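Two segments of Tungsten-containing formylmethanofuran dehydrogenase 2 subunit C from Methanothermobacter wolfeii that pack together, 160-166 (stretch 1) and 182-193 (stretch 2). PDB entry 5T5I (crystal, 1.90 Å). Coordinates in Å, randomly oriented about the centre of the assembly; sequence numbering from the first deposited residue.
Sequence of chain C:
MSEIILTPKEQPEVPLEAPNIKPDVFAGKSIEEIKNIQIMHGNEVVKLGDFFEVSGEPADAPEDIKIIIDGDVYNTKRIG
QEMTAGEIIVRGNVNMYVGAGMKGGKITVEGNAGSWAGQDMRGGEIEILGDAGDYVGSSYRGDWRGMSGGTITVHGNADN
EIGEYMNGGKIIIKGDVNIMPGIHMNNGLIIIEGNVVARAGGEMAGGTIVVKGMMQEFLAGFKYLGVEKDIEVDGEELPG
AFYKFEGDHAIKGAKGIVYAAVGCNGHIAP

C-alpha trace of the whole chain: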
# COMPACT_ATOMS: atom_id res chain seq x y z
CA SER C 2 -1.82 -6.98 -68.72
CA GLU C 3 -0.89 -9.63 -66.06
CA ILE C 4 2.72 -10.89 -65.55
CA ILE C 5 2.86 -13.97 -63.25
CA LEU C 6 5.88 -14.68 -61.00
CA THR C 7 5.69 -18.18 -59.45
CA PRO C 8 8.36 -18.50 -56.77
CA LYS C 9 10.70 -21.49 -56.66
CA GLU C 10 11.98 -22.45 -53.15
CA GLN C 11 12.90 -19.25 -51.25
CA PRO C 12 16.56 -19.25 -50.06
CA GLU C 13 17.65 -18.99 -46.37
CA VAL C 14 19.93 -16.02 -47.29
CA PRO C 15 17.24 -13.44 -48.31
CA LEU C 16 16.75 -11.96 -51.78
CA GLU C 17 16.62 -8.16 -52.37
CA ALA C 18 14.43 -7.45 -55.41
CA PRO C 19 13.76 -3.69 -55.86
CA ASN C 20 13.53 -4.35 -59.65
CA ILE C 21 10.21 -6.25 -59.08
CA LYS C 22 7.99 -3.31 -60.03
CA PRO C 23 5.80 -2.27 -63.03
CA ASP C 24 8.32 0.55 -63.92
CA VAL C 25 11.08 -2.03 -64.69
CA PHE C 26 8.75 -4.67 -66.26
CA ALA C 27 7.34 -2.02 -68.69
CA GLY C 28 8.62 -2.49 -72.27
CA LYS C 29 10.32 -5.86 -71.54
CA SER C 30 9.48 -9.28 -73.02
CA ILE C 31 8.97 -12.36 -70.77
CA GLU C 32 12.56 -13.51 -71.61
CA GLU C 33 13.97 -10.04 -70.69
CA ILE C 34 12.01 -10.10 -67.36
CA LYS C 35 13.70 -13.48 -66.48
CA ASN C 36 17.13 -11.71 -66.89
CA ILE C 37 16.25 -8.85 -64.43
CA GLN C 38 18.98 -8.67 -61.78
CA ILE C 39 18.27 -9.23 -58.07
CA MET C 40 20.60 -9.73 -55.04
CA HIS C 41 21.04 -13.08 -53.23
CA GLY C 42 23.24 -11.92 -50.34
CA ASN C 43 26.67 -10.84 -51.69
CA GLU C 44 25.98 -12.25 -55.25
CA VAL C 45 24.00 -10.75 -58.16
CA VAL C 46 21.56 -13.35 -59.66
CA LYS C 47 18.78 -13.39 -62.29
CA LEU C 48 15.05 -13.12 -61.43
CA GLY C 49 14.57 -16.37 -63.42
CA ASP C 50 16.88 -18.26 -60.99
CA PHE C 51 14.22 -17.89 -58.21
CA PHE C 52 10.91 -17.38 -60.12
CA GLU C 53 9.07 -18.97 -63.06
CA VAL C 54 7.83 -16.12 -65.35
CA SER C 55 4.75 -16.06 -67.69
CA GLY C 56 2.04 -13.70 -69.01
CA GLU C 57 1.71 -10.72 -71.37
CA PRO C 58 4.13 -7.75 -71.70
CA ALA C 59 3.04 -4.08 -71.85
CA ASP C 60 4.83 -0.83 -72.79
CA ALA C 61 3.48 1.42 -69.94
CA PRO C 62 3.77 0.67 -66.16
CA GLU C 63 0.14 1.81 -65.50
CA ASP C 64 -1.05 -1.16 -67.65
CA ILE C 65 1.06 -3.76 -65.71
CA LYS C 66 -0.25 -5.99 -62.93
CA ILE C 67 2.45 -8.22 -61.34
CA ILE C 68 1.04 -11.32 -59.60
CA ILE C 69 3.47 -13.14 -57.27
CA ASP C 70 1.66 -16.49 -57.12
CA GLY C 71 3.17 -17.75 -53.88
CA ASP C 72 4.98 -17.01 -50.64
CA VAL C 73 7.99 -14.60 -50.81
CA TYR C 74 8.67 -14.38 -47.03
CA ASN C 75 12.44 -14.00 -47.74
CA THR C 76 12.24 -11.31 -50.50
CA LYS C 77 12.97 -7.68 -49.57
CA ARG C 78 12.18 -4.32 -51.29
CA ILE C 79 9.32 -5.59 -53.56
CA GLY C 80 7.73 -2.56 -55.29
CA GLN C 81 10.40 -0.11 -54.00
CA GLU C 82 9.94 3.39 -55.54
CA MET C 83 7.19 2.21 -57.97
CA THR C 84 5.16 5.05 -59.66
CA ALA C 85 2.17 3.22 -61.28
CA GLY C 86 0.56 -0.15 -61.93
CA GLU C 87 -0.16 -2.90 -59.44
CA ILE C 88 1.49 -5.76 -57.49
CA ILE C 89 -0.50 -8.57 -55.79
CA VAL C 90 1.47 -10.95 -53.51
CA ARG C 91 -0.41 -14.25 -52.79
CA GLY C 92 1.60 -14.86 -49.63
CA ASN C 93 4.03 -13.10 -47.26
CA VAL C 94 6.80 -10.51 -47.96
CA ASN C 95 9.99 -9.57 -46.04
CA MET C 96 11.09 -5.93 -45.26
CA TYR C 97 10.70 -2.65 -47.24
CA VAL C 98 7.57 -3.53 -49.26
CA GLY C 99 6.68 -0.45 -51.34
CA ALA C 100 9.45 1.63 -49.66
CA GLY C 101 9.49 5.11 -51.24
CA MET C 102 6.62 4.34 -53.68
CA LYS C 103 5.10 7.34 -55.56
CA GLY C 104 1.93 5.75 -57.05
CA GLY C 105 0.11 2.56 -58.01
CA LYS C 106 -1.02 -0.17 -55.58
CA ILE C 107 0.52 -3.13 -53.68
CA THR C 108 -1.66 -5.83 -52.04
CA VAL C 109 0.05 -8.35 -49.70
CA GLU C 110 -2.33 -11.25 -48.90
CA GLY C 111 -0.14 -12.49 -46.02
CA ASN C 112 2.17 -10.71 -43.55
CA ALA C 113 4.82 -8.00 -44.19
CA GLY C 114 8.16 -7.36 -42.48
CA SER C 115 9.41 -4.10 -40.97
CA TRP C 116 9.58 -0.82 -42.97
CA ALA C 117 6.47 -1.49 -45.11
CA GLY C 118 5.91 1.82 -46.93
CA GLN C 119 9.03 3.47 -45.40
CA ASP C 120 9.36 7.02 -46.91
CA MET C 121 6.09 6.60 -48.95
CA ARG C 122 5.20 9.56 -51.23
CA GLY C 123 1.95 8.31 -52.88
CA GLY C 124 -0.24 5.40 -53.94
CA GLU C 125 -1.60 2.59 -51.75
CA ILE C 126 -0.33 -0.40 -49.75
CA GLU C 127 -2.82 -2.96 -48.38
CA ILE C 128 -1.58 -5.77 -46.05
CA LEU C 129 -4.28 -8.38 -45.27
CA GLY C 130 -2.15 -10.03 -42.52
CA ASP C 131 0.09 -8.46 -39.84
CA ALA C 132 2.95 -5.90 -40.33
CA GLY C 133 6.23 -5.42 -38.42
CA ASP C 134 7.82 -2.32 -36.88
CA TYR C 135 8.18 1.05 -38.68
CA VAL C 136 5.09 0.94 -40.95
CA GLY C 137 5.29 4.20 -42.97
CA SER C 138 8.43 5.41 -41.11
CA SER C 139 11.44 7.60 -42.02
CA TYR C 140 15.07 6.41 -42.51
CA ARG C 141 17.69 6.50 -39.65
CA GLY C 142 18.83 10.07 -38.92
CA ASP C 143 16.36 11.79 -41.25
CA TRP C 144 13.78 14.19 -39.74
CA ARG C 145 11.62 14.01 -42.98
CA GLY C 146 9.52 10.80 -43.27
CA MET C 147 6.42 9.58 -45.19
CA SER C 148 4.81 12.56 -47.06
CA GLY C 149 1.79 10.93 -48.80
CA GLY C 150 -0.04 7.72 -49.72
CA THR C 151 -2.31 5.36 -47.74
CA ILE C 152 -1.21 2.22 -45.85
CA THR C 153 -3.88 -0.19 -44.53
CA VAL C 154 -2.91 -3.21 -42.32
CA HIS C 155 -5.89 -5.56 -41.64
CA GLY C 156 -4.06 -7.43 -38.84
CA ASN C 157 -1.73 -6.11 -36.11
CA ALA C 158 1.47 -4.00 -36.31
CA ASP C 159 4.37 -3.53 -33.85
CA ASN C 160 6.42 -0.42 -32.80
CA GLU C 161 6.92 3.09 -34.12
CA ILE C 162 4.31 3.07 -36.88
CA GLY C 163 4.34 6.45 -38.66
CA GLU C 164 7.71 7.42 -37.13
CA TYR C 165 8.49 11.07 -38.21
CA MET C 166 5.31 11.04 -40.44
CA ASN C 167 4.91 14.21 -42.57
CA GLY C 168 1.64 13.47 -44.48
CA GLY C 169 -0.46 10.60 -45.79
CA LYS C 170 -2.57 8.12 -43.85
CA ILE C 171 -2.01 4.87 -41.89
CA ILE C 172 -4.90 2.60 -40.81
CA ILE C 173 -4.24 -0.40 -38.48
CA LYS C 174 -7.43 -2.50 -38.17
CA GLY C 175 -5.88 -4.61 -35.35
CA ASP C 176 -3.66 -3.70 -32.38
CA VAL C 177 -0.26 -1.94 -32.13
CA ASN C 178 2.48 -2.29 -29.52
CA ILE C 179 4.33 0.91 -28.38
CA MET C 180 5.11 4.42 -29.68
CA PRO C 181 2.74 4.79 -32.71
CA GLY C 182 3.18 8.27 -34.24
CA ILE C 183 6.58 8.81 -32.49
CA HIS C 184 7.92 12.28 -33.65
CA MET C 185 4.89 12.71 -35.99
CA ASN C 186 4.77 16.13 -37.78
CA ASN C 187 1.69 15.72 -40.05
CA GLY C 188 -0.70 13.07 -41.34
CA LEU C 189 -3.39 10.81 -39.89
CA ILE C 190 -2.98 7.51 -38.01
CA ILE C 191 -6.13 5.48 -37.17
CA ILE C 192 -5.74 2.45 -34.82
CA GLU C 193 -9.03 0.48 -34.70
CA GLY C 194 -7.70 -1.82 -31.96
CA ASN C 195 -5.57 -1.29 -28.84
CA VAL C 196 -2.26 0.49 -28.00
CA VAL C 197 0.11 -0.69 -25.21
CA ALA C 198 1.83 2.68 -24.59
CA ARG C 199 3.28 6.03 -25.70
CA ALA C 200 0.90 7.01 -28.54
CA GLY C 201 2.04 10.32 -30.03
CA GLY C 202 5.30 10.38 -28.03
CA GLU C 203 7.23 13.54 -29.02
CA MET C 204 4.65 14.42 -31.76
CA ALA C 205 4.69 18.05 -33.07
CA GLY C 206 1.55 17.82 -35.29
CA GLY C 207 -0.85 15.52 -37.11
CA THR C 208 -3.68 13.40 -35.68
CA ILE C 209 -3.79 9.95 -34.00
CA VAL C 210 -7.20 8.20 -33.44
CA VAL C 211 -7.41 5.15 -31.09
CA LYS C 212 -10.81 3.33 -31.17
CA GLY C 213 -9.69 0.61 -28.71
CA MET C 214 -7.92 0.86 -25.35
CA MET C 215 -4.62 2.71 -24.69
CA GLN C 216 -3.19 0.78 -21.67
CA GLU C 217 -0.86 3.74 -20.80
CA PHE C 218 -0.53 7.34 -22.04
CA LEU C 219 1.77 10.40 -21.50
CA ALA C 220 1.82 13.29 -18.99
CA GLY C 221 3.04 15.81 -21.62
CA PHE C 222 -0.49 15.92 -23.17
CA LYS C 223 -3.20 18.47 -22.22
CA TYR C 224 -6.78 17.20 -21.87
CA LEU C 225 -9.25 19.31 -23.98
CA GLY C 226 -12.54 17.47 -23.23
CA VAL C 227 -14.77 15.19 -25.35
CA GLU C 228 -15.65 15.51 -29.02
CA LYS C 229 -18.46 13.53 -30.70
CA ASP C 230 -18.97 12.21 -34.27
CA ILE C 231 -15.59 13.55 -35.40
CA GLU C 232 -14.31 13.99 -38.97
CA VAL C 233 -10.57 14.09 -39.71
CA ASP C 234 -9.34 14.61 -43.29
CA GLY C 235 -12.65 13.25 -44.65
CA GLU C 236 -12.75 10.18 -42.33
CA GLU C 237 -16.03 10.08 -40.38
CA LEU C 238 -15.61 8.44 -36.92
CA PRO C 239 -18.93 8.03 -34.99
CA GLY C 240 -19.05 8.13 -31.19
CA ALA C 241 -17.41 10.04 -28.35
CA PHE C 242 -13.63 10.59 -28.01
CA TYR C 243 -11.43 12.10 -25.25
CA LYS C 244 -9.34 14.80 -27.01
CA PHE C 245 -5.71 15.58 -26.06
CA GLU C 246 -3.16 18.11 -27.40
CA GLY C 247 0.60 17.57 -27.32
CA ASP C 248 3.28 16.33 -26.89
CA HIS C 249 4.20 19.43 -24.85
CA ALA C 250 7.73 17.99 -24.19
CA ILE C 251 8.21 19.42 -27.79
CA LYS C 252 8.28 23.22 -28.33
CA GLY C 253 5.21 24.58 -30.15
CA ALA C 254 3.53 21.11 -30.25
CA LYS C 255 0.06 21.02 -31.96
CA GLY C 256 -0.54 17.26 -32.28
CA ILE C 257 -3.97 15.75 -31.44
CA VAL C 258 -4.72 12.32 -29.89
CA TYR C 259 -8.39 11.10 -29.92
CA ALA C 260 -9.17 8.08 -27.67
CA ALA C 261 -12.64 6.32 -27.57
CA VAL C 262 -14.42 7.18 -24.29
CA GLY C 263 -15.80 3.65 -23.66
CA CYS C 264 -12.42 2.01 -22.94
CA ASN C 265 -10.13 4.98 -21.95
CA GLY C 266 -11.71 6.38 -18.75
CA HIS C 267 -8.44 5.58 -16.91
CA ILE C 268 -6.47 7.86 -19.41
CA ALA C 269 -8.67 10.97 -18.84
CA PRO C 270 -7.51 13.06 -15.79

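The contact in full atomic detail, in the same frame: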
# COMPACT_ATOMS: atom_id res chain seq x y z
N ASN C 160 6.01 -1.71 -33.34
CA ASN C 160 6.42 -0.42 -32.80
C ASN C 160 6.66 0.64 -33.83
O ASN C 160 7.04 0.36 -34.96
CB ASN C 160 7.73 -0.55 -32.00
CG ASN C 160 7.63 -1.32 -30.71
OD1 ASN C 160 6.58 -1.78 -30.29
ND2 ASN C 160 8.73 -1.37 -29.99
N GLU C 161 6.53 1.89 -33.38
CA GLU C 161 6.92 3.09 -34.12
C GLU C 161 6.28 3.22 -35.50
O GLU C 161 6.93 3.65 -36.46
CB GLU C 161 8.46 3.15 -34.20
CG GLU C 161 9.14 3.21 -32.83
CD GLU C 161 10.65 3.26 -32.93
OE1 GLU C 161 11.19 4.37 -33.15
OE2 GLU C 161 11.28 2.18 -32.89
N ILE C 162 4.98 2.88 -35.61
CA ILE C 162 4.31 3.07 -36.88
C ILE C 162 4.18 4.60 -37.10
O ILE C 162 4.00 5.36 -36.14
CB ILE C 162 2.93 2.33 -36.99
CG1 ILE C 162 1.87 2.93 -36.06
CG2 ILE C 162 3.05 0.80 -36.76
CD1 ILE C 162 0.51 2.85 -36.67
N GLY C 163 4.38 5.03 -38.33
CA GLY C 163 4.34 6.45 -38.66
C GLY C 163 5.41 7.30 -38.00
O GLY C 163 5.20 8.49 -37.74
N GLU C 164 6.58 6.71 -37.73
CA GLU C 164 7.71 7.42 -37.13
C GLU C 164 8.16 8.59 -38.03
O GLU C 164 8.41 8.39 -39.21
CB GLU C 164 8.85 6.41 -36.89
CG GLU C 164 10.16 6.98 -36.34
CD GLU C 164 11.34 6.99 -37.29
OE1 GLU C 164 11.13 6.79 -38.51
OE2 GLU C 164 12.46 7.32 -36.85
N TYR C 165 8.16 9.83 -37.47
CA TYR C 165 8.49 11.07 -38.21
C TYR C 165 7.54 11.32 -39.43
O TYR C 165 7.94 11.95 -40.41
CB TYR C 165 9.98 11.13 -38.63
CG TYR C 165 10.94 11.58 -37.55
CD1 TYR C 165 11.09 12.93 -37.24
CD2 TYR C 165 11.72 10.66 -36.86
CE1 TYR C 165 11.99 13.34 -36.25
CE2 TYR C 165 12.62 11.06 -35.88
CZ TYR C 165 12.74 12.41 -35.57
OH TYR C 165 13.63 12.78 -34.59
N MET C 166 6.28 10.88 -39.35
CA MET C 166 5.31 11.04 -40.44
C MET C 166 5.12 12.52 -40.77
O MET C 166 5.03 13.34 -39.86
CB MET C 166 3.96 10.41 -40.04
CG MET C 166 3.09 10.02 -41.19
SD MET C 166 1.54 9.35 -40.54
CE MET C 166 0.66 9.07 -42.01
N GLY C 182 3.11 6.83 -34.00
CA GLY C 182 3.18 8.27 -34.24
C GLY C 182 4.33 8.99 -33.54
O GLY C 182 4.28 10.22 -33.38
N ILE C 183 5.37 8.24 -33.13
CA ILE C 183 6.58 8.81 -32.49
C ILE C 183 7.16 9.92 -33.41
O ILE C 183 7.34 9.68 -34.60
CB ILE C 183 7.64 7.72 -32.16
CG1 ILE C 183 8.84 8.29 -31.34
CG2 ILE C 183 8.14 6.99 -33.42
CD1 ILE C 183 8.65 8.23 -29.85
N HIS C 184 7.38 11.13 -32.87
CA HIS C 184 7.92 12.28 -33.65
C HIS C 184 7.06 12.67 -34.86
O HIS C 184 7.57 13.30 -35.77
CB HIS C 184 9.37 12.04 -34.11
CG HIS C 184 10.40 12.12 -33.05
ND1 HIS C 184 10.77 13.32 -32.48
CD2 HIS C 184 11.17 11.14 -32.54
CE1 HIS C 184 11.72 13.02 -31.62
NE2 HIS C 184 12.00 11.72 -31.64
N MET C 185 5.76 12.37 -34.86
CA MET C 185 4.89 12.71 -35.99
C MET C 185 4.80 14.24 -36.16
O MET C 185 4.70 14.95 -35.17
CB MET C 185 3.48 12.10 -35.72
CG MET C 185 2.46 12.42 -36.71
SD MET C 185 0.91 11.61 -36.18
CE MET C 185 0.13 11.49 -37.73
N ASN C 186 4.89 14.71 -37.41
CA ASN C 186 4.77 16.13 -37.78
C ASN C 186 3.43 16.44 -38.43
O ASN C 186 2.90 17.53 -38.21
CB ASN C 186 5.88 16.53 -38.76
CG ASN C 186 7.20 16.74 -38.11
OD1 ASN C 186 8.21 16.17 -38.53
ND2 ASN C 186 7.25 17.69 -37.20
N ASN C 187 2.95 15.56 -39.30
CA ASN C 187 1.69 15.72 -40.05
C ASN C 187 1.20 14.35 -40.48
O ASN C 187 1.97 13.39 -40.50
CB ASN C 187 1.92 16.60 -41.31
CG ASN C 187 1.54 18.05 -41.19
OD1 ASN C 187 0.44 18.45 -41.58
ND2 ASN C 187 2.48 18.89 -40.80
N GLY C 188 -0.06 14.29 -40.88
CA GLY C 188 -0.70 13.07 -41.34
C GLY C 188 -1.77 12.59 -40.38
O GLY C 188 -2.10 13.27 -39.40
N LEU C 189 -2.33 11.42 -40.68
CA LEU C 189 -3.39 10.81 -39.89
C LEU C 189 -3.08 9.34 -39.65
O LEU C 189 -2.79 8.61 -40.60
CB LEU C 189 -4.76 10.99 -40.61
CG LEU C 189 -5.96 10.21 -40.06
CD1 LEU C 189 -6.28 10.62 -38.62
CD2 LEU C 189 -7.19 10.40 -40.96
N ILE C 190 -3.13 8.91 -38.39
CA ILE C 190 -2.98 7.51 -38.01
C ILE C 190 -4.28 7.10 -37.31
O ILE C 190 -4.67 7.73 -36.33
CB ILE C 190 -1.76 7.25 -37.09
CG1 ILE C 190 -0.45 7.58 -37.82
CG2 ILE C 190 -1.73 5.77 -36.60
CD1 ILE C 190 0.77 7.72 -36.89
N ILE C 191 -4.93 6.04 -37.81
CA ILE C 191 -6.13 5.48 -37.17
C ILE C 191 -5.79 4.06 -36.70
O ILE C 191 -5.44 3.21 -37.51
CB ILE C 191 -7.39 5.48 -38.09
CG1 ILE C 191 -7.76 6.92 -38.52
CG2 ILE C 191 -8.57 4.79 -37.35
CD1 ILE C 191 -8.85 6.99 -39.61
N ILE C 192 -5.93 3.79 -35.40
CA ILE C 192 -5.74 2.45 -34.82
C ILE C 192 -7.13 1.97 -34.35
O ILE C 192 -7.71 2.54 -33.42
CB ILE C 192 -4.67 2.48 -33.69
CG1 ILE C 192 -3.28 2.92 -34.26
CG2 ILE C 192 -4.55 1.10 -33.00
CD1 ILE C 192 -2.41 3.61 -33.28
N GLU C 193 -7.69 0.96 -35.03
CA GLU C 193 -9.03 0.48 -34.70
C GLU C 193 -9.03 -0.41 -33.45
O GLU C 193 -10.06 -0.52 -32.79
CB GLU C 193 -9.69 -0.19 -35.90
CG GLU C 193 -9.78 0.73 -37.11
CD GLU C 193 -10.55 0.21 -38.31
OE1 GLU C 193 -10.90 -0.99 -38.33
OE2 GLU C 193 -10.74 1.00 -39.26

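Successive turns of a polypeptide can stack by repeating one backbone motif, so that some carbonyls meet amides of the neighbouring layer and similar side chains can fall on one another. Here the type II turn from Gly 163 to Met 166 lies against its counterpart from Gly 182 to Met 185. Four backbone hydrogen bonds join the stretches, among them Gly 182 N to Ile 162 O (2.7 Å) and Tyr 165 N to Ile 183 O (3.0 Å).

Met 166, the residue most covered, works at both ends. Its carbonyl O accepts two hydrogen bonds, from Asn 186 N (2.8 Å) and Asn 187 N (3.1 Å), tying the turn to the start of the strand. Its extended side chain, all t, carries SD to 3.8 Å from both Met 185 CE and Ile 190 CG1, an apolar contact. Gly 188 leaves room for the methyl end: a CB there would lie 3.0 Å from Met 166 CE.

Tyr 165 illustrates the ladder of like shapes. Its CA-to-CB bond points away, yet its ring returns to form an offset stack on His 184, the planes 5° apart and Tyr 165 CZ 3.5 Å from His 184 CG. The nearly parallel rings make dispersion contact, and His 184 CB sits 3.5 Å from the centroid of the Tyr 165 ring, over its face, as a CH-pi contact. Ile 190 also receives Ile 162, whose CD1 lies 3.7 Å from Ile 190 CG2, extending the apolar layer.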